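Local coordinates for N2152 (Neocallimastix frontalis, PDB 5U22), which probably hydrolyses rare arabinosyl substrates, as a polyspecific family 39 glycoside hydrolase of a rumen anaerobic fungus, at residues A[112-115]-A[119-122]; A[143-146]-A[151-154]; A[147-152]-A[190-195]; A[162-167]-A[194-199]. One frame throughout, in Å; residues are numbered along the deposited sequence.

Contact 1: A[112-115]-A[119-122]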
# COMPACT_ATOMS: atom_id res chain seq x y z
N TYR A 112 4.98 -0.36 -23.16
CA TYR A 112 4.02 0.54 -23.80
C TYR A 112 4.47 0.92 -25.21
O TYR A 112 5.63 1.25 -25.44
CB TYR A 112 3.85 1.82 -22.98
CG TYR A 112 3.33 1.58 -21.59
CD1 TYR A 112 2.00 1.27 -21.37
CD2 TYR A 112 4.18 1.64 -20.48
CE1 TYR A 112 1.52 1.04 -20.09
CE2 TYR A 112 3.71 1.42 -19.20
CZ TYR A 112 2.38 1.11 -19.02
OH TYR A 112 1.89 0.87 -17.75
N ARG A 113 3.53 0.89 -26.14
CA ARG A 113 3.84 1.25 -27.51
C ARG A 113 3.72 2.76 -27.64
O ARG A 113 2.62 3.31 -27.75
CB ARG A 113 2.91 0.52 -28.48
CG ARG A 113 3.27 -0.95 -28.59
CD ARG A 113 2.78 -1.52 -29.90
NE ARG A 113 1.35 -1.74 -29.85
CZ ARG A 113 0.79 -2.81 -29.29
NH1 ARG A 113 1.56 -3.73 -28.73
NH2 ARG A 113 -0.53 -2.95 -29.28
N TRP A 114 4.87 3.44 -27.60
CA TRP A 114 4.90 4.89 -27.65
C TRP A 114 4.41 5.38 -29.01
O TRP A 114 4.93 4.93 -30.04
CB TRP A 114 6.32 5.38 -27.39
CG TRP A 114 6.54 6.85 -27.48
CD1 TRP A 114 7.19 7.53 -28.47
CD2 TRP A 114 6.12 7.84 -26.53
NE1 TRP A 114 7.22 8.88 -28.18
CE2 TRP A 114 6.56 9.10 -27.00
CE3 TRP A 114 5.41 7.78 -25.32
CZ2 TRP A 114 6.31 10.28 -26.31
CZ3 TRP A 114 5.18 8.96 -24.64
CH2 TRP A 114 5.62 10.19 -25.13
N PRO A 115 3.43 6.28 -29.05
CA PRO A 115 2.88 6.75 -30.34
C PRO A 115 3.45 8.08 -30.81
O PRO A 115 2.92 8.64 -31.78
CB PRO A 115 1.39 6.90 -30.01
CG PRO A 115 1.42 7.44 -28.60
CD PRO A 115 2.64 6.79 -27.92
N THR A 119 0.61 12.45 -30.06
CA THR A 119 -0.54 11.65 -29.64
C THR A 119 -0.60 11.51 -28.12
O THR A 119 -1.68 11.57 -27.53
CB THR A 119 -0.49 10.28 -30.30
OG1 THR A 119 -0.70 10.44 -31.71
CG2 THR A 119 -1.58 9.34 -29.75
N TRP A 120 0.55 11.31 -27.48
CA TRP A 120 0.59 11.28 -26.02
C TRP A 120 -0.05 12.52 -25.43
O TRP A 120 -0.89 12.43 -24.52
CB TRP A 120 2.05 11.14 -25.58
CG TRP A 120 2.33 11.16 -24.10
CD1 TRP A 120 3.13 12.05 -23.45
CD2 TRP A 120 1.88 10.22 -23.11
NE1 TRP A 120 3.20 11.74 -22.12
CE2 TRP A 120 2.45 10.62 -21.88
CE3 TRP A 120 1.06 9.09 -23.14
CZ2 TRP A 120 2.21 9.93 -20.69
CZ3 TRP A 120 0.82 8.40 -21.94
CH2 TRP A 120 1.40 8.82 -20.74
N PHE A 121 0.30 13.69 -25.95
CA PHE A 121 -0.25 14.93 -25.41
C PHE A 121 -1.74 15.05 -25.73
O PHE A 121 -2.53 15.48 -24.87
CB PHE A 121 0.54 16.12 -25.96
CG PHE A 121 1.75 16.49 -25.13
CD1 PHE A 121 2.40 15.55 -24.34
CD2 PHE A 121 2.21 17.80 -25.11
CE1 PHE A 121 3.51 15.90 -23.58
CE2 PHE A 121 3.32 18.16 -24.34
CZ PHE A 121 3.96 17.21 -23.57
N ASN A 122 -2.15 14.70 -26.95
CA ASN A 122 -3.58 14.73 -27.28
C ASN A 122 -4.38 13.83 -26.34
O ASN A 122 -5.44 14.23 -25.83
CB ASN A 122 -3.79 14.31 -28.73
CG ASN A 122 -3.34 15.37 -29.72
OD1 ASN A 122 -3.47 16.57 -29.44
ND2 ASN A 122 -2.80 14.94 -30.86
O HOH W 1 2.28 11.18 -32.29
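Trp114 and Trp120 make the aromatic part of this contact. The outer rim of the Trp114 six-membered ring lies over one face of the Trp120 indole. Its CH2 comes to 3.5 Å from Trp120 CD1, and its CZ3 to 3.6 Å from Trp120 CG. The two ring planes are turned by 48°, so the pair is neither a parallel stack nor a T-shaped one. Trp120 has CG anti to its own backbone N (chi1 177°), and this turns the indole back toward the preceding loop.

The aliphatic part is of similar size. Pro115 sets the CB and CG edge of its ring against Thr119, with Pro115 CG 3.7 Å from Thr119 CG2. Pro115 also packs on its neighbour, its CD lying 3.6 Å above one face of the Trp114 ring.

The polar part runs through one water. It donates to Pro115 O at 2.7 Å and accepts from Thr119 N at 3.1 Å. The water thus ties the end of the loop to a backbone N-H in the first turn of helix 117-134.

The segment 112-115 belongs to the loop that leads from strand 98-102 into that helix, at the C-terminal end of the TIM barrel strands. Met163 of helix 160-174 touches both indoles. Thr167 of the same helix takes the hydrogen bond from Trp120 NE1, and Trp152 meets Trp114 edge-to-face.

Contact 2: A[143-146]-A[151-154]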
# COMPACT_ATOMS: atom_id res chain seq x y z
N GLU A 143 -0.22 10.39 -12.46
CA GLU A 143 1.03 9.63 -12.51
C GLU A 143 1.49 9.56 -13.96
O GLU A 143 0.77 9.03 -14.81
CB GLU A 143 0.82 8.24 -11.91
CG GLU A 143 2.08 7.41 -11.80
CD GLU A 143 1.80 6.00 -11.29
OE1 GLU A 143 0.61 5.60 -11.24
OE2 GLU A 143 2.77 5.30 -10.94
N ILE A 144 2.68 10.10 -14.24
CA ILE A 144 3.08 10.36 -15.62
C ILE A 144 3.38 9.07 -16.37
O ILE A 144 3.04 8.94 -17.56
CB ILE A 144 4.28 11.34 -15.64
CG1 ILE A 144 3.78 12.76 -15.33
CG2 ILE A 144 5.03 11.29 -16.99
CD1 ILE A 144 4.88 13.83 -15.33
N TRP A 145 4.01 8.09 -15.71
CA TRP A 145 4.45 6.89 -16.41
C TRP A 145 4.37 5.70 -15.46
O TRP A 145 3.82 5.80 -14.35
CB TRP A 145 5.87 7.08 -16.96
CG TRP A 145 6.21 6.13 -18.08
CD1 TRP A 145 7.14 5.12 -18.05
CD2 TRP A 145 5.63 6.11 -19.38
NE1 TRP A 145 7.17 4.47 -19.26
CE2 TRP A 145 6.26 5.06 -20.10
CE3 TRP A 145 4.65 6.87 -20.02
CZ2 TRP A 145 5.93 4.76 -21.42
CZ3 TRP A 145 4.32 6.57 -21.35
CH2 TRP A 145 4.96 5.52 -22.03
N ASN A 146 4.92 4.56 -15.89
CA ASN A 146 4.90 3.34 -15.09
C ASN A 146 6.12 2.53 -15.46
O ASN A 146 6.27 2.15 -16.63
CB ASN A 146 3.63 2.52 -15.35
CG ASN A 146 3.56 1.23 -14.52
OD1 ASN A 146 3.95 1.20 -13.36
ND2 ASN A 146 3.06 0.16 -15.14
N THR A 151 10.07 -0.07 -19.27
CA THR A 151 9.25 0.17 -20.45
C THR A 151 9.68 1.34 -21.32
O THR A 151 9.22 1.43 -22.46
CB THR A 151 7.78 0.41 -20.06
OG1 THR A 151 7.68 1.55 -19.19
CG2 THR A 151 7.24 -0.82 -19.38
N TRP A 152 10.53 2.25 -20.84
CA TRP A 152 10.95 3.34 -21.70
C TRP A 152 12.09 2.90 -22.61
O TRP A 152 13.03 2.23 -22.17
CB TRP A 152 11.37 4.58 -20.90
CG TRP A 152 11.48 5.73 -21.85
CD1 TRP A 152 12.62 6.19 -22.46
CD2 TRP A 152 10.40 6.47 -22.42
NE1 TRP A 152 12.31 7.21 -23.33
CE2 TRP A 152 10.95 7.40 -23.32
CE3 TRP A 152 9.01 6.45 -22.23
CZ2 TRP A 152 10.17 8.30 -24.03
CZ3 TRP A 152 8.23 7.35 -22.93
CH2 TRP A 152 8.81 8.26 -23.83
N LYS A 153 12.01 3.28 -23.89
CA LYS A 153 13.00 2.89 -24.90
C LYS A 153 13.54 4.14 -25.57
O LYS A 153 12.76 5.00 -25.99
CB LYS A 153 12.39 1.96 -25.95
CG LYS A 153 11.76 0.68 -25.40
CD LYS A 153 12.76 -0.14 -24.57
CE LYS A 153 12.08 -1.37 -23.97
NZ LYS A 153 12.99 -2.12 -23.05
N ASP A 154 14.87 4.24 -25.68
CA ASP A 154 15.49 5.39 -26.35
C ASP A 154 14.95 5.58 -27.75
O ASP A 154 14.90 6.72 -28.26
CB ASP A 154 17.01 5.22 -26.42
CG ASP A 154 17.71 5.48 -25.09
OD1 ASP A 154 17.13 6.16 -24.21
OD2 ASP A 154 18.85 5.00 -24.94
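Trp145 and Thr151 form the polar half of the tight part of this contact. The indole NE1 of Trp145 donates to Thr151 OG1 at 3.0 Å. The bond is bent, with an N-H...O angle of 136°, and the hydroxyl is tilted out of the indole plane. Thr151 holds OG1 between its backbone N and carbonyl carbon (chi1 60°), which places the hydroxyl within 3.0 Å of Asn146 O as well. Glu147 O is also close to this hydroxyl, and the two carbonyls compete for its single proton.

Beside this bond the two tryptophans meet in a T-shaped pair. The edge of Trp152 points at one face of Trp145, with planes at 75° and six-membered centroids 5.2 Å apart. Trp152 CE3 is the leading atom, 3.6 Å from Trp145 CZ2.

The segments lie at the two ends of the short helix 148-151, Thr151 being its last residue. Asn146, Glu147 and Pro148 follow strand 139-143 of the TIM barrel, consistent with the Asn-Glu-Pro sequence after the fourth strand in clan A glycoside hydrolases. Asn146 ND2 bonds both Tyr112 OH and a bound buffer molecule.

The contact opens out at Trp152. Trp145, Asn146 and Thr151 are all buried, whereas the Trp152 side chain is partly exposed, although its NE1 is held by Leu158 O.

Contact 3: A[147-152]-A[190-195]. With EDO (1,2-ethanediol), chain D.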
# COMPACT_ATOMS: atom_id res chain seq x y z
N GLU A 147 6.99 2.29 -14.48
CA GLU A 147 8.18 1.46 -14.65
C GLU A 147 9.00 1.86 -15.89
O GLU A 147 9.23 1.03 -16.78
CB GLU A 147 7.80 -0.01 -14.70
CG GLU A 147 7.03 -0.41 -13.44
CD GLU A 147 6.98 -1.91 -13.18
OE1 GLU A 147 7.10 -2.70 -14.14
OE2 GLU A 147 6.81 -2.28 -11.99
N PRO A 148 9.48 3.10 -15.94
CA PRO A 148 10.33 3.49 -17.08
C PRO A 148 11.59 2.65 -17.17
O PRO A 148 12.12 2.48 -18.28
CB PRO A 148 10.64 4.96 -16.78
CG PRO A 148 10.56 5.04 -15.25
CD PRO A 148 9.40 4.15 -14.91
N ASP A 149 12.07 2.12 -16.04
CA ASP A 149 13.24 1.25 -16.03
C ASP A 149 12.97 -0.09 -16.70
O ASP A 149 13.91 -0.85 -16.94
CB ASP A 149 13.78 1.06 -14.60
CG ASP A 149 12.69 0.83 -13.54
OD1 ASP A 149 11.49 0.93 -13.85
OD2 ASP A 149 13.06 0.56 -12.37
N VAL A 150 11.71 -0.37 -17.02
CA VAL A 150 11.32 -1.55 -17.77
C VAL A 150 10.79 -1.19 -19.15
O VAL A 150 11.06 -1.90 -20.12
CB VAL A 150 10.28 -2.38 -16.98
CG1 VAL A 150 9.76 -3.55 -17.81
CG2 VAL A 150 10.88 -2.89 -15.69
N THR A 151 10.07 -0.07 -19.27
CA THR A 151 9.25 0.17 -20.45
C THR A 151 9.68 1.34 -21.32
O THR A 151 9.22 1.43 -22.46
CB THR A 151 7.78 0.41 -20.06
OG1 THR A 151 7.68 1.55 -19.19
CG2 THR A 151 7.24 -0.82 -19.38
N TRP A 152 10.53 2.25 -20.84
CA TRP A 152 10.95 3.34 -21.70
C TRP A 152 12.09 2.90 -22.61
O TRP A 152 13.03 2.23 -22.17
CB TRP A 152 11.37 4.58 -20.90
CG TRP A 152 11.48 5.73 -21.85
CD1 TRP A 152 12.62 6.19 -22.46
CD2 TRP A 152 10.40 6.47 -22.42
NE1 TRP A 152 12.31 7.21 -23.33
CE2 TRP A 152 10.95 7.40 -23.32
CE3 TRP A 152 9.01 6.45 -22.23
CZ2 TRP A 152 10.17 8.30 -24.03
CZ3 TRP A 152 8.23 7.35 -22.93
CH2 TRP A 152 8.81 8.26 -23.83
N GLU A 190 19.66 3.23 -5.78
CA GLU A 190 20.00 4.56 -5.30
C GLU A 190 20.53 5.46 -6.42
O GLU A 190 20.16 6.64 -6.49
CB GLU A 190 21.01 4.46 -4.17
CG GLU A 190 21.40 5.80 -3.59
CD GLU A 190 22.19 5.64 -2.32
OE1 GLU A 190 21.57 5.33 -1.27
OE2 GLU A 190 23.43 5.77 -2.38
N ASN A 191 21.41 4.94 -7.28
CA ASN A 191 21.95 5.75 -8.37
C ASN A 191 20.84 6.21 -9.31
O ASN A 191 20.82 7.36 -9.75
CB ASN A 191 23.00 4.97 -9.15
CG ASN A 191 24.38 5.01 -8.52
OD1 ASN A 191 24.57 5.58 -7.45
ND2 ASN A 191 25.35 4.40 -9.18
N LYS A 192 19.91 5.30 -9.62
CA LYS A 192 18.80 5.61 -10.51
C LYS A 192 17.92 6.71 -9.92
O LYS A 192 17.55 7.67 -10.61
CB LYS A 192 17.99 4.33 -10.74
CG LYS A 192 16.77 4.48 -11.62
CD LYS A 192 16.24 3.11 -12.04
CE LYS A 192 15.91 2.23 -10.84
NZ LYS A 192 15.46 0.86 -11.22
N MET A 193 17.60 6.60 -8.63
CA MET A 193 16.78 7.62 -7.98
C MET A 193 17.52 8.95 -7.88
O MET A 193 16.95 10.01 -8.16
CB MET A 193 16.35 7.15 -6.59
CG MET A 193 15.54 8.19 -5.82
SD MET A 193 13.97 8.62 -6.63
CE MET A 193 12.96 7.21 -6.16
N LYS A 194 18.78 8.91 -7.47
CA LYS A 194 19.56 10.14 -7.35
C LYS A 194 19.63 10.87 -8.69
O LYS A 194 19.41 12.09 -8.76
CB LYS A 194 20.96 9.82 -6.83
CG LYS A 194 21.85 11.06 -6.62
CD LYS A 194 23.22 10.64 -6.05
CE LYS A 194 24.16 11.83 -5.86
NZ LYS A 194 25.28 11.44 -4.96
N ASN A 195 19.94 10.14 -9.77
CA ASN A 195 19.98 10.75 -11.10
C ASN A 195 18.65 11.42 -11.42
O ASN A 195 18.61 12.55 -11.93
CB ASN A 195 20.32 9.70 -12.15
CG ASN A 195 21.83 9.55 -12.38
OD1 ASN A 195 22.57 10.55 -12.43
ND2 ASN A 195 22.30 8.32 -12.54
C1 EDO D . 19.59 1.60 -2.10
O1 EDO D . 19.42 1.09 -0.81
C2 EDO D . 19.75 0.44 -3.05
O2 EDO D . 20.34 0.95 -4.23
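Asp149 and Lys192 are the only residues that touch across these segments, and a salt bridge joins them. Lys192 NZ lies 2.7 Å from Asp149 OD2 and approaches on the anti lone pair of that oxygen, away from OD1. The lysine leaves its helix extended and then bends at chi3 (57°), which brings the ammonium to the acid; the two side chains cross at about a right angle. Each partner is also held by the loop after strand 180-185. With Asp149 CG set between its backbone N and carbonyl carbon (chi1 43°), OD1 accepts from Ser186 N while OD2 faces the lysine. Lys192 NZ also donates to Trp187 O and makes a cation-pi contact with the Trp187 ring.

The bridge spans two successive parts of the TIM barrel. Helix 148-151 sits in the connection after strand 139-143, while helix 190-202 follows strand 180-185.

Backbone hydrogen bonds shape the short helix. Glu147 stands at its N-cap position, and its carbonyl O accepts from Val150 N at 2.9 Å and from Thr151 N at 2.8 Å. The Glu147 side chain serves a different site, with OE2 bonded to His213 and OE1 to a bound buffer molecule.

A ligand contact marks the beginning of the other helix. Glu190 N donates to O2 of an ethanediol at 2.8 Å, with an N-H...O angle of 146°. The diol probably comes from the crystallisation liquor.

Contact 4: A[162-167]-A[194-199]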
# COMPACT_ATOMS: atom_id res chain seq x y z
N GLN A 162 13.32 13.35 -20.62
CA GLN A 162 12.72 14.34 -21.53
C GLN A 162 11.20 14.21 -21.54
O GLN A 162 10.48 15.21 -21.41
CB GLN A 162 13.28 14.18 -22.96
CG GLN A 162 14.77 14.58 -23.20
CD GLN A 162 15.23 14.59 -24.70
OE1 GLN A 162 15.61 13.57 -25.28
NE2 GLN A 162 15.24 15.77 -25.29
N MET A 163 10.69 12.99 -21.67
CA MET A 163 9.25 12.79 -21.64
C MET A 163 8.67 13.24 -20.30
O MET A 163 7.59 13.85 -20.24
CB MET A 163 8.91 11.33 -21.93
CG MET A 163 7.41 11.03 -21.94
SD MET A 163 6.72 10.73 -20.27
CE MET A 163 7.75 9.44 -19.67
N TRP A 164 9.38 12.94 -19.20
CA TRP A 164 8.93 13.37 -17.88
C TRP A 164 8.81 14.88 -17.81
O TRP A 164 7.77 15.42 -17.43
CB TRP A 164 9.89 12.87 -16.79
CG TRP A 164 9.54 13.45 -15.43
CD1 TRP A 164 10.01 14.61 -14.88
CD2 TRP A 164 8.61 12.90 -14.48
NE1 TRP A 164 9.43 14.81 -13.64
CE2 TRP A 164 8.58 13.77 -13.37
CE3 TRP A 164 7.82 11.74 -14.46
CZ2 TRP A 164 7.77 13.53 -12.25
CZ3 TRP A 164 7.02 11.50 -13.34
CH2 TRP A 164 7.01 12.39 -12.25
N LYS A 165 9.91 15.57 -18.13
CA LYS A 165 9.91 17.03 -18.09
C LYS A 165 8.80 17.61 -18.94
O LYS A 165 8.06 18.51 -18.51
CB LYS A 165 11.27 17.54 -18.55
CG LYS A 165 11.33 19.04 -18.82
CD LYS A 165 11.05 19.86 -17.57
CE LYS A 165 11.33 21.34 -17.80
NZ LYS A 165 10.85 22.17 -16.67
N GLN A 166 8.65 17.12 -20.17
CA GLN A 166 7.67 17.71 -21.08
C GLN A 166 6.25 17.43 -20.62
O GLN A 166 5.38 18.29 -20.73
CB GLN A 166 7.91 17.19 -22.50
CG GLN A 166 9.20 17.74 -23.15
CD GLN A 166 9.59 16.99 -24.42
OE1 GLN A 166 8.73 16.60 -25.21
NE2 GLN A 166 10.89 16.80 -24.62
N THR A 167 6.00 16.23 -20.10
CA THR A 167 4.65 15.92 -19.65
C THR A 167 4.34 16.66 -18.35
O THR A 167 3.20 17.09 -18.13
CB THR A 167 4.50 14.40 -19.48
OG1 THR A 167 4.90 13.76 -20.69
CG2 THR A 167 3.07 14.04 -19.16
N LYS A 194 18.78 8.91 -7.47
CA LYS A 194 19.56 10.14 -7.35
C LYS A 194 19.63 10.87 -8.69
O LYS A 194 19.41 12.09 -8.76
CB LYS A 194 20.96 9.82 -6.83
CG LYS A 194 21.85 11.06 -6.62
CD LYS A 194 23.22 10.64 -6.05
CE LYS A 194 24.16 11.83 -5.86
NZ LYS A 194 25.28 11.44 -4.96
N ASN A 195 19.94 10.14 -9.77
CA ASN A 195 19.98 10.75 -11.10
C ASN A 195 18.65 11.42 -11.42
O ASN A 195 18.61 12.55 -11.93
CB ASN A 195 20.32 9.70 -12.15
CG ASN A 195 21.83 9.55 -12.38
OD1 ASN A 195 22.57 10.55 -12.43
ND2 ASN A 195 22.30 8.32 -12.54
N PHE A 196 17.54 10.77 -11.09
CA PHE A 196 16.23 11.36 -11.35
C PHE A 196 15.98 12.58 -10.48
O PHE A 196 15.43 13.59 -10.96
CB PHE A 196 15.12 10.33 -11.13
CG PHE A 196 13.76 10.94 -11.19
CD1 PHE A 196 13.21 11.30 -12.41
CD2 PHE A 196 13.03 11.18 -10.04
CE1 PHE A 196 11.96 11.87 -12.49
CE2 PHE A 196 11.77 11.76 -10.11
CZ PHE A 196 11.24 12.10 -11.34
N LEU A 197 16.32 12.51 -9.20
CA LEU A 197 16.12 13.66 -8.32
C LEU A 197 17.00 14.83 -8.74
O LEU A 197 16.55 15.99 -8.72
CB LEU A 197 16.41 13.27 -6.87
CG LEU A 197 15.39 12.30 -6.29
CD1 LEU A 197 15.82 11.88 -4.89
CD2 LEU A 197 14.02 12.93 -6.29
N GLN A 198 18.26 14.56 -9.08
CA GLN A 198 19.14 15.64 -9.52
C GLN A 198 18.60 16.30 -10.79
O GLN A 198 18.55 17.53 -10.89
CB GLN A 198 20.55 15.10 -9.74
CG GLN A 198 21.32 14.89 -8.44
CD GLN A 198 22.72 14.34 -8.67
OE1 GLN A 198 22.95 13.57 -9.59
NE2 GLN A 198 23.66 14.73 -7.81
N PHE A 199 18.18 15.49 -11.76
CA PHE A 199 17.58 16.02 -12.98
C PHE A 199 16.35 16.86 -12.66
O PHE A 199 16.17 17.95 -13.21
CB PHE A 199 17.22 14.88 -13.93
CG PHE A 199 16.40 15.32 -15.11
CD1 PHE A 199 17.02 15.78 -16.26
CD2 PHE A 199 15.01 15.31 -15.06
CE1 PHE A 199 16.28 16.20 -17.36
CE2 PHE A 199 14.26 15.74 -16.15
CZ PHE A 199 14.89 16.18 -17.30
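The closest CA pairs of the helical segments 162-167 and 194-199 are Lys165 with Phe199, their CA atoms 9.3 Å apart, and Trp164 with Phe196, their CA atoms 10.0 Å apart. Aromatic side chains fill the space between.

Phe196 and Trp164 form a T-shaped pair. The phenyl ring comes edge-on over one face of the indole, with planes at 83° and its centroid 5.1 Å from that of the five-membered ring. Phe196 CZ leads and sits 3.7 Å from Trp164 CE2. Each ring extends from its helix toward the other, with CG anti to the backbone N (chi1 172° in Phe196 and 173° in Trp164).

These helices, 160-174 and 190-202, are neighbours in the outer layer of the TIM barrel. Strand 180-185 lies between them in the chain and forms a beta-alpha unit with helix 190-202. The inner side of the pair rests on that strand, where Trp164 touches Ile180 and Phe196 touches Pro183 and Phe185. Trp164 NE1 donates to Cys205 O.

One turn further along helix 190-202, Phe199 packs more lightly. The rim of its ring, at CZ, is 4.1 Å from Lys165 CB. Only the base of the lysine takes part; the chain then bends at chi2 and carries NZ away to Asn203 O. Phe199 is partly exposed, whereas Trp164 and Phe196 are both buried.

Overall arrangement
Contact 2 is the buried one, contacts 1 and 4 are partly buried, and contact 3 lies at the surface. Their chemistry follows this order only in part. Contacts 1, 2 and 4 rest on aromatic pairs, with contact 2 adding a buried indole-to-hydroxyl bond, while contact 3 rests on one salt bridge. Contacts 2 and 3 share Thr151 and Trp152, at the turn out of helix 148-151. Contacts 3 and 4 both use helix 190-202, linking it to helix 148-151 and to helix 160-174. Contacts 1 and 2 draw on the loops after strands 98-102 and 139-143, whereas contact 4 joins two helices of the outer layer.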